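Local coordinates for general odorant-binding protein 28a (Drosophila melanogaster, PDB 6QQ4), which probably binds odorants and pheromones as a secreted carrier protein and is involved in the detection of the floral odour beta-ionone, at residues L27-V31 against K32-A36; C47-N51 against I52-D56; G108-F111 against R112-K116. All coordinates share one frame; numbering follows the deposited sequence.

Contact 1 (L27-V31 against K32-A36); sequences LQEMV and KKQPA
E29 and Q34 meet where helix 24-31 turns into the loop that follows it. Q34 N gives the carbonyl O of E29 a straight bond of 2.9 Å, with an N-H...O angle of 169° and the donor nearly along the C=O axis. The two side chains also cross at about a right angle: Q34 OE1 sits 3.8 Å from E29 CG, and the carboxylate and amide planes stand 74° apart. K33 N reaches M30 O at 2.9 Å, but from above the carbonyl plane, 66° out of it, so this bond does not use a lone pair. One residue back from E29, the carbonyl O of Q28 accepts from K32 N. The two bonds from K33 N and Q34 N into the last turn, with positive phi at K33, make a Schellman motif that ends the helix; K33 takes the left-handed conformation there although it is not a glycine. K32 and Q28 run side by side in the same direction, the methylene CG of K32 lying 3.2 Å from Q28 O. Long, flexible polar chains suit this solvent-facing surface, since their carbon parts lie on the helix while their ends stay near solvent. E29 is fixed further out: its chain is extended beyond CG, which carries the carboxylate to S37, where OE2 is hydrogen-bonded to OG. A water donates to P35 O and, weakly, to E29 OE2. R45 of helix 39-52 bonds to Q34 O, E105 of helix 100-117 accepts from A36 N, and the buried M30 packs on L44.

Contact 2 (C47-N51 against I52-D56); sequences CVMKN and IGILD
M49 sets CG anti to its own carbonyl carbon (chi1 -74°), which sends the thioether into the interior, while CB still touches the turn; L55 has CG anti to the backbone N (chi1 -174°), and its CB comes to 3.6 Å from M49 CB. They pack at the C-terminal end of helix 39-52, in an all-helical protein of the PBP/GOBP family. The carbonyl O of M49 is the hub of this end: G53 N binds it at 2.7 Å, and L55 N adds a weak but straight bond. G53 has positive phi, and at its backbone angles any side chain would collide with the carbonyl O of I52, which is why glycine suits the turn. Just before it, I52 N bonds to V48 O, and the I52 CD1 methyl reaches V48 CG1 at 4.1 Å. Beta-branched and leucine side chains fit here because Y73 of helix 66-74 packs on I52 and I54, while A104 and Y107 of helix 100-117 meet L55. K50 stretches its aliphatic chain past L55 CD2 before NZ bonds to H100. K50 CA itself makes a C-H...O contact with L55 O at 3.4 Å, the angle at the hydrogen being 169°.

Contact 3 (G108-F111 against R112-K116); sequences GTCF and RGEAK
R112 lies back along its own helix toward G108 and T109. Its chain bends at chi3 (-49°), which lays the guanidinium with one face over G108 O and the T109 CA, CZ being 3.9 Å from that oxygen. The oxygen itself is bonded to R112 N at 2.9 Å. At the edge of the guanidinium, in its plane, a water accepts from NH2 at a distance so short, 2.5 Å, that its exact length is doubtful; it also binds T109 OG1, bridging the two side chains, and that hydroxyl is held by E105 O as well. R112 NH1 is hydrogen-bonded to a pentaethylene glycol, probably from the crystallisation liquor. G113 follows, bearing no side chain, its N bonded to T109 O. These are the i to i+4 bonds of a regular alpha-helix, here the second half of helix 100-117, which C110 ties to helix 78-91 by its disulfide to C91. Next, E114 N bonds to C110 O almost straight, 2.8 Å at 170°. With chi1 at -67°, E114 CG stands anti to its carbonyl carbon and 4.1 Å from C110 SG; the bend at chi2 then turns the carboxylate, whose OE2 forms a salt bridge to K117. A115 N bonds to F111 O, its small CB 3.1 Å from the same oxygen. From that turn the F111 side chain projects off the helix into apolar surroundings, packing on I87 and C91 and meeting Y73 edge-to-face.

Overall arrangement
Along the chain the contacts come in series: contact 1 at the end of helix 24-31, contact 2 at the end of helix 39-52, the next helix, and contact 3 within helix 100-117. Their centres lie about 16 Å (1 and 2), 13 Å (1 and 3) and 17 Å (2 and 3) apart, contact 2 being across the chain's centre from the other two. All three touch: M30 packs on V48, P35 and Q34 lie against R112, and M49 and I54 meet F111. Helix 100-117 packs against both helix ends in one disulfide-linked bundle. K33, I54 and R112 each lie near a bound pentaethylene glycol, probably from the crystallisation liquor, so a pocket is only a possibility.

Contact 1 (L27-V31 against K32-A36)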
ATOM      1  N   LEU A  27       1.390 -13.030   1.802  1.00 35.90           N
ATOM      2  CA  LEU A  27       0.045 -12.502   1.972  1.00 35.55           C
ATOM      3  C   LEU A  27      -0.236 -12.156   3.442  1.00 34.34           C
ATOM      4  O   LEU A  27      -0.846 -11.134   3.740  1.00 39.94           O
ATOM      5  CB  LEU A  27      -0.979 -13.516   1.467  1.00 41.95           C
ATOM      6  CG  LEU A  27      -2.307 -12.973   0.965  1.00 45.29           C
ATOM      7  CD1 LEU A  27      -2.051 -12.127  -0.257  1.00 47.94           C
ATOM      8  CD2 LEU A  27      -3.260 -14.117   0.644  1.00 49.77           C
ATOM      9  N   GLN A  28       0.212 -13.009   4.358  1.00 38.89           N
ATOM     10  CA  GLN A  28      -0.044 -12.779   5.786  1.00 42.40           C
ATOM     11  C   GLN A  28       0.688 -11.539   6.296  1.00 37.33           C
ATOM     12  O   GLN A  28       0.118 -10.736   7.041  1.00 36.88           O
ATOM     13  CB  GLN A  28       0.346 -14.011   6.613  1.00 45.25           C
ATOM     14  CG  GLN A  28      -0.776 -14.502   7.536  1.00 54.44           C
ATOM     15  CD  GLN A  28      -0.536 -15.908   8.066  1.00 62.72           C
ATOM     16  OE1 GLN A  28       0.003 -16.767   7.364  1.00 66.53           O
ATOM     17  NE2 GLN A  28      -0.940 -16.150   9.309  1.00 64.11           N
ATOM     18  N   GLU A  29       1.936 -11.358   5.873  1.00 34.68           N
ATOM     19  CA  GLU A  29       2.656 -10.135   6.219  1.00 34.72           C
ATOM     20  C   GLU A  29       1.890  -8.885   5.793  1.00 31.26           C
ATOM     21  O   GLU A  29       1.885  -7.882   6.508  1.00 33.31           O
ATOM     22  CB  GLU A  29       4.053 -10.131   5.593  1.00 34.22           C
ATOM     23  CG  GLU A  29       4.924 -11.227   6.123  1.00 36.44           C
ATOM     24  CD  GLU A  29       6.371 -11.109   5.683  1.00 36.52           C
ATOM     25  OE1 GLU A  29       6.652 -10.492   4.633  1.00 38.01           O
ATOM     26  OE2 GLU A  29       7.232 -11.631   6.412  1.00 43.07           O
ATOM     27  N   MET A  30       1.244  -8.938   4.635  1.00 35.53           N
ATOM     28  CA  MET A  30       0.463  -7.797   4.161  1.00 32.32           C
ATOM     29  C   MET A  30      -0.747  -7.492   5.041  1.00 34.23           C
ATOM     30  O   MET A  30      -0.950  -6.336   5.418  1.00 35.02           O
ATOM     31  CB  MET A  30      -0.026  -8.024   2.736  1.00 36.45           C
ATOM     32  CG  MET A  30       0.896  -7.586   1.634  1.00 38.85           C
ATOM     33  SD  MET A  30       0.006  -7.551   0.047  1.00 52.37           S
ATOM     34  CE  MET A  30      -1.085  -6.149   0.252  1.00 41.22           C
ATOM     35  N   VAL A  31      -1.560  -8.512   5.349  1.00 37.19           N
ATOM     36  CA  VAL A  31      -2.785  -8.284   6.125  1.00 38.53           C
ATOM     37  C   VAL A  31      -2.444  -7.711   7.479  1.00 35.81           C
ATOM     38  O   VAL A  31      -3.197  -6.915   8.037  1.00 39.81           O
ATOM     39  CB  VAL A  31      -3.643  -9.579   6.359  1.00 44.58           C
ATOM     40  CG1 VAL A  31      -4.015 -10.208   5.089  1.00 48.65           C
ATOM     41  CG2 VAL A  31      -2.933 -10.594   7.224  1.00 41.51           C
ATOM     42  N   LYS A  32      -1.287  -8.113   7.992  1.00 38.31           N
ATOM     43  CA  LYS A  32      -0.859  -7.747   9.329  1.00 39.01           C
ATOM     44  C   LYS A  32      -0.096  -6.436   9.291  1.00 34.16           C
ATOM     45  O   LYS A  32       0.377  -5.960  10.320  1.00 38.57           O
ATOM     46  CB  LYS A  32       0.002  -8.859   9.936  1.00 37.85           C
ATOM     47  CG  LYS A  32      -0.726 -10.192  10.077  1.00 45.61           C
ATOM     48  CD  LYS A  32       0.222 -11.291  10.532  1.00 47.89           C
ATOM     49  CE  LYS A  32      -0.505 -12.615  10.742  1.00 56.79           C
ATOM     50  NZ  LYS A  32       0.433 -13.735  11.066  1.00 51.13           N
ATOM     51  N   LYS A  33       0.008  -5.861   8.098  1.00 31.08           N
ATOM     52  CA  LYS A  33       0.672  -4.580   7.905  1.00 37.00           C
ATOM     53  C   LYS A  33       2.090  -4.590   8.458  1.00 34.51           C
ATOM     54  O   LYS A  33       2.479  -3.722   9.227  1.00 28.79           O
ATOM     55  CB  LYS A  33      -0.151  -3.456   8.540  1.00 37.44           C
ATOM     56  CG  LYS A  33      -1.460  -3.180   7.782  1.00 40.23           C
ATOM     57  CD  LYS A  33      -2.625  -3.017   8.738  1.00 49.31           C
ATOM     58  CE  LYS A  33      -3.959  -3.085   8.012  1.00 48.68           C
ATOM     59  NZ  LYS A  33      -5.096  -3.076   8.975  1.00 59.54           N
ATOM     60  N   GLN A  34       2.850  -5.598   8.052  1.00 33.15           N
ATOM     61  CA  GLN A  34       4.247  -5.733   8.413  1.00 31.66           C
ATOM     62  C   GLN A  34       5.120  -5.377   7.208  1.00 29.49           C
ATOM     63  O   GLN A  34       4.625  -5.326   6.083  1.00 24.42           O
ATOM     64  CB  GLN A  34       4.520  -7.166   8.895  1.00 32.07           C
ATOM     65  CG  GLN A  34       3.712  -7.536  10.117  1.00 36.48           C
ATOM     66  CD  GLN A  34       3.818  -9.003  10.467  1.00 40.29           C
ATOM     67  OE1 GLN A  34       4.082  -9.853   9.604  1.00 38.26           O
ATOM     68  NE2 GLN A  34       3.636  -9.310  11.744  1.00 40.27           N
ATOM     69  N   PRO A  35       6.418  -5.117   7.435  1.00 32.08           N
ATOM     70  CA  PRO A  35       7.336  -5.043   6.288  1.00 31.36           C
ATOM     71  C   PRO A  35       7.400  -6.360   5.503  1.00 29.76           C
ATOM     72  O   PRO A  35       7.208  -7.432   6.069  1.00 31.41           O
ATOM     73  CB  PRO A  35       8.693  -4.738   6.935  1.00 30.67           C
ATOM     74  CG  PRO A  35       8.526  -5.069   8.389  1.00 30.79           C
ATOM     75  CD  PRO A  35       7.096  -4.835   8.709  1.00 31.96           C
ATOM     76  N   ALA A  36       7.667  -6.280   4.209  1.00 25.11           N
ATOM     77  CA  ALA A  36       7.843  -7.485   3.412  1.00 30.11           C
ATOM     78  C   ALA A  36       9.185  -8.107   3.762  1.00 30.63           C
ATOM     79  O   ALA A  36      10.205  -7.439   3.684  1.00 32.30           O
ATOM     80  CB  ALA A  36       7.767  -7.167   1.919  1.00 29.47           C
TER
HETATM   81  O   HOH W   1       8.521  -8.766   7.791  1.00 36.58           O

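Contact 2 (C47-N51 against I52-D56)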
ATOM      1  N   CYS A  47       2.337  -4.802  -7.068  1.00 27.91           N
ATOM      2  CA  CYS A  47       1.243  -5.236  -7.929  1.00 34.30           C
ATOM      3  C   CYS A  47      -0.107  -4.753  -7.385  1.00 36.02           C
ATOM      4  O   CYS A  47      -0.977  -4.318  -8.137  1.00 32.67           O
ATOM      5  CB  CYS A  47       1.256  -6.760  -8.068  1.00 29.56           C
ATOM      6  SG  CYS A  47      -0.058  -7.459  -9.142  1.00 42.10           S
ATOM      7  N   VAL A  48      -0.276  -4.823  -6.075  1.00 30.89           N
ATOM      8  CA  VAL A  48      -1.474  -4.285  -5.451  1.00 34.53           C
ATOM      9  C   VAL A  48      -1.562  -2.758  -5.588  1.00 35.62           C
ATOM     10  O   VAL A  48      -2.599  -2.223  -5.979  1.00 40.57           O
ATOM     11  CB  VAL A  48      -1.537  -4.667  -3.965  1.00 36.32           C
ATOM     12  CG1 VAL A  48      -2.660  -3.918  -3.276  1.00 36.45           C
ATOM     13  CG2 VAL A  48      -1.725  -6.173  -3.832  1.00 36.12           C
ATOM     14  N   MET A  49      -0.481  -2.063  -5.262  1.00 29.65           N
ATOM     15  CA  MET A  49      -0.478  -0.607  -5.326  1.00 35.81           C
ATOM     16  C   MET A  49      -0.767  -0.114  -6.744  1.00 37.96           C
ATOM     17  O   MET A  49      -1.498   0.860  -6.938  1.00 41.76           O
ATOM     18  CB  MET A  49       0.851  -0.052  -4.827  1.00 32.33           C
ATOM     19  CG  MET A  49       1.034  -0.114  -3.315  1.00 32.97           C
ATOM     20  SD  MET A  49       2.594   0.642  -2.826  1.00 35.88           S
ATOM     21  CE  MET A  49       2.645   0.250  -1.074  1.00 42.80           C
ATOM     22  N   LYS A  50      -0.192  -0.792  -7.729  1.00 38.06           N
ATOM     23  CA  LYS A  50      -0.417  -0.450  -9.124  1.00 39.94           C
ATOM     24  C   LYS A  50      -1.879  -0.686  -9.511  1.00 43.41           C
ATOM     25  O   LYS A  50      -2.446   0.052 -10.315  1.00 43.48           O
ATOM     26  CB  LYS A  50       0.521  -1.255 -10.035  1.00 37.74           C
ATOM     27  CG  LYS A  50       1.935  -0.708 -10.037  1.00 34.63           C
ATOM     28  CD  LYS A  50       2.813  -1.400 -11.044  1.00 38.49           C
ATOM     29  CE  LYS A  50       4.150  -0.686 -11.139  1.00 37.41           C
ATOM     30  NZ  LYS A  50       5.055  -1.394 -12.074  1.00 42.46           N
ATOM     31  N   ASN A  51      -2.494  -1.708  -8.930  1.00 44.08           N
ATOM     32  CA  ASN A  51      -3.906  -1.947  -9.191  1.00 47.54           C
ATOM     33  C   ASN A  51      -4.779  -0.855  -8.569  1.00 45.54           C
ATOM     34  O   ASN A  51      -5.796  -0.470  -9.130  1.00 51.64           O
ATOM     35  CB  ASN A  51      -4.327  -3.315  -8.677  1.00 45.79           C
ATOM     36  CG  ASN A  51      -5.614  -3.796  -9.315  0.05 49.90           C
ATOM     37  OD1 ASN A  51      -6.029  -3.284 -10.359  1.00 57.12           O
ATOM     38  ND2 ASN A  51      -6.259  -4.774  -8.687  0.53 51.31           N
ATOM     39  N   ILE A  52      -4.371  -0.360  -7.409  1.00 47.69           N
ATOM     40  CA  ILE A  52      -5.041   0.764  -6.762  1.00 47.34           C
ATOM     41  C   ILE A  52      -4.790   2.048  -7.543  1.00 50.31           C
ATOM     42  O   ILE A  52      -5.650   2.920  -7.626  1.00 50.53           O
ATOM     43  CB  ILE A  52      -4.554   0.947  -5.303  1.00 49.35           C
ATOM     44  CG1 ILE A  52      -4.919  -0.269  -4.462  1.00 46.54           C
ATOM     45  CG2 ILE A  52      -5.128   2.216  -4.662  1.00 52.87           C
ATOM     46  CD1 ILE A  52      -4.375  -0.171  -3.072  1.00 53.35           C
ATOM     47  N   GLY A  53      -3.597   2.162  -8.110  1.00 45.51           N
ATOM     48  CA  GLY A  53      -3.228   3.352  -8.848  1.00 44.50           C
ATOM     49  C   GLY A  53      -2.443   4.334  -8.008  1.00 45.80           C
ATOM     50  O   GLY A  53      -2.018   5.377  -8.513  1.00 45.66           O
ATOM     51  N   ILE A  54      -2.248   4.012  -6.727  1.00 41.98           N
ATOM     52  CA  ILE A  54      -1.442   4.856  -5.849  1.00 43.40           C
ATOM     53  C   ILE A  54       0.027   4.776  -6.289  1.00 37.35           C
ATOM     54  O   ILE A  54       0.800   5.719  -6.103  1.00 39.37           O
ATOM     55  CB  ILE A  54      -1.625   4.467  -4.347  1.00 42.50           C
ATOM     56  CG1 ILE A  54      -0.810   5.386  -3.421  1.00 45.53           C
ATOM     57  CG2 ILE A  54      -1.330   2.972  -4.106  1.00 41.46           C
ATOM     58  CD1 ILE A  54      -1.224   6.880  -3.453  1.00 43.42           C
ATOM     59  N   LEU A  55       0.390   3.669  -6.925  1.00 38.71           N
ATOM     60  CA  LEU A  55       1.692   3.550  -7.578  1.00 38.59           C
ATOM     61  C   LEU A  55       1.498   3.535  -9.090  1.00 36.47           C
ATOM     62  O   LEU A  55       0.720   2.736  -9.606  1.00 37.20           O
ATOM     63  CB  LEU A  55       2.417   2.278  -7.123  1.00 36.47           C
ATOM     64  CG  LEU A  55       3.851   2.110  -7.621  1.00 35.61           C
ATOM     65  CD1 LEU A  55       4.686   3.217  -7.073  1.00 28.30           C
ATOM     66  CD2 LEU A  55       4.415   0.723  -7.198  1.00 31.68           C
ATOM     67  N   ASP A  56       2.205   4.405  -9.804  1.00 40.69           N
ATOM     68  CA  ASP A  56       1.998   4.492 -11.248  1.00 43.43           C
ATOM     69  C   ASP A  56       3.008   3.648 -12.019  1.00 40.90           C
ATOM     70  O   ASP A  56       3.945   3.093 -11.440  1.00 41.93           O
ATOM     71  CB  ASP A  56       2.038   5.952 -11.732  1.00 38.99           C
ATOM     72  CG  ASP A  56       3.393   6.622 -11.532  1.00 44.85           C
ATOM     73  OD1 ASP A  56       4.449   5.971 -11.698  1.00 41.81           O
ATOM     74  OD2 ASP A  56       3.400   7.837 -11.229  1.00 47.20           O
TER

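Contact 3 (G108-F111 against R112-K116)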
ATOM      1  N   GLY A 108       5.521   1.803   1.362  1.00 26.21           N
ATOM      2  CA  GLY A 108       4.800   1.077   2.403  1.00 27.10           C
ATOM      3  C   GLY A 108       5.373   1.311   3.790  1.00 29.06           C
ATOM      4  O   GLY A 108       4.647   1.445   4.769  1.00 28.11           O
ATOM      5  N   THR A 109       6.697   1.360   3.867  1.00 26.03           N
ATOM      6  CA  THR A 109       7.386   1.758   5.080  1.00 26.34           C
ATOM      7  C   THR A 109       6.905   3.130   5.540  1.00 25.71           C
ATOM      8  O   THR A 109       6.606   3.345   6.719  1.00 26.35           O
ATOM      9  CB  THR A 109       8.902   1.795   4.858  1.00 29.53           C
ATOM     10  OG1 THR A 109       9.351   0.482   4.493  1.00 28.80           O
ATOM     11  CG2 THR A 109       9.601   2.234   6.127  1.00 28.67           C
ATOM     12  N   CYS A 110       6.804   4.055   4.601  1.00 24.97           N
ATOM     13  CA  CYS A 110       6.368   5.406   4.939  1.00 28.08           C
ATOM     14  C   CYS A 110       4.908   5.404   5.427  1.00 29.24           C
ATOM     15  O   CYS A 110       4.558   6.029   6.450  1.00 24.53           O
ATOM     16  CB  CYS A 110       6.514   6.329   3.729  1.00 31.85           C
ATOM     17  SG  CYS A 110       6.217   8.066   4.111  1.00 34.58           S
ATOM     18  N   PHE A 111       4.070   4.683   4.694  1.00 28.40           N
ATOM     19  CA  PHE A 111       2.672   4.524   5.066  1.00 32.83           C
ATOM     20  C   PHE A 111       2.514   4.011   6.495  1.00 31.30           C
ATOM     21  O   PHE A 111       1.778   4.595   7.285  1.00 28.94           O
ATOM     22  CB  PHE A 111       1.960   3.578   4.098  1.00 37.09           C
ATOM     23  CG  PHE A 111       1.747   4.162   2.718  1.00 36.99           C
ATOM     24  CD1 PHE A 111       2.076   5.474   2.448  1.00 36.33           C
ATOM     25  CD2 PHE A 111       1.206   3.391   1.701  1.00 43.81           C
ATOM     26  CE1 PHE A 111       1.873   6.012   1.173  1.00 40.13           C
ATOM     27  CE2 PHE A 111       1.002   3.914   0.435  1.00 39.46           C
ATOM     28  CZ  PHE A 111       1.330   5.220   0.168  1.00 37.36           C
ATOM     29  N   ARG A 112       3.191   2.911   6.808  1.00 28.51           N
ATOM     30  CA  ARG A 112       3.080   2.298   8.117  1.00 28.96           C
ATOM     31  C   ARG A 112       3.631   3.206   9.184  1.00 28.19           C
ATOM     32  O   ARG A 112       3.075   3.284  10.272  1.00 30.43           O
ATOM     33  CB  ARG A 112       3.816   0.969   8.167  1.00 28.51           C
ATOM     34  CG  ARG A 112       3.211  -0.108   7.317  1.00 41.26           C
ATOM     35  CD  ARG A 112       3.760  -1.468   7.711  1.00 35.66           C
ATOM     36  NE  ARG A 112       5.208  -1.440   7.781  1.00 33.47           N
ATOM     37  CZ  ARG A 112       6.006  -1.598   6.732  1.00 32.97           C
ATOM     38  NH1 ARG A 112       5.494  -1.827   5.521  1.00 34.06           N
ATOM     39  NH2 ARG A 112       7.316  -1.544   6.904  1.00 36.16           N
ATOM     40  N   GLY A 113       4.746   3.864   8.867  1.00 26.61           N
ATOM     41  CA  GLY A 113       5.408   4.758   9.796  1.00 26.89           C
ATOM     42  C   GLY A 113       4.491   5.895  10.185  1.00 30.78           C
ATOM     43  O   GLY A 113       4.285   6.162  11.367  1.00 30.40           O
ATOM     44  N   GLU A 114       3.936   6.557   9.178  1.00 28.72           N
ATOM     45  CA  GLU A 114       3.064   7.694   9.400  1.00 29.92           C
ATOM     46  C   GLU A 114       1.784   7.236  10.089  1.00 31.17           C
ATOM     47  O   GLU A 114       1.263   7.915  10.971  1.00 31.85           O
ATOM     48  CB  GLU A 114       2.755   8.387   8.074  1.00 32.20           C
ATOM     49  CG  GLU A 114       3.971   9.041   7.454  1.00 32.07           C
ATOM     50  CD  GLU A 114       4.553  10.087   8.377  1.00 41.69           C
ATOM     51  OE1 GLU A 114       3.776  10.971   8.807  1.00 37.24           O
ATOM     52  OE2 GLU A 114       5.765  10.017   8.689  1.00 42.47           O
ATOM     53  N   ALA A 115       1.285   6.076   9.682  1.00 31.83           N
ATOM     54  CA  ALA A 115       0.058   5.534  10.261  1.00 34.85           C
ATOM     55  C   ALA A 115       0.228   5.255  11.762  1.00 37.52           C
ATOM     56  O   ALA A 115      -0.713   5.411  12.530  1.00 39.16           O
ATOM     57  CB  ALA A 115      -0.371   4.277   9.520  1.00 31.07           C
ATOM     58  N   LYS A 116       1.429   4.864  12.177  1.00 31.92           N
ATOM     59  CA  LYS A 116       1.709   4.640  13.600  1.00 33.47           C
ATOM     60  C   LYS A 116       1.801   5.945  14.353  1.00 34.53           C
ATOM     61  O   LYS A 116       1.323   6.061  15.478  1.00 41.49           O
ATOM     62  CB  LYS A 116       3.004   3.861  13.786  1.00 32.53           C
ATOM     63  CG  LYS A 116       2.924   2.418  13.343  1.00 31.28           C
ATOM     64  CD  LYS A 116       4.339   1.870  13.184  1.00 27.23           C
ATOM     65  CE  LYS A 116       4.340   0.404  12.796  1.00 35.19           C
ATOM     66  NZ  LYS A 116       3.866  -0.434  13.914  1.00 35.96           N
TER
HETATM   67  O   HOH W   2       9.240  -1.860   5.262  1.00 38.59           O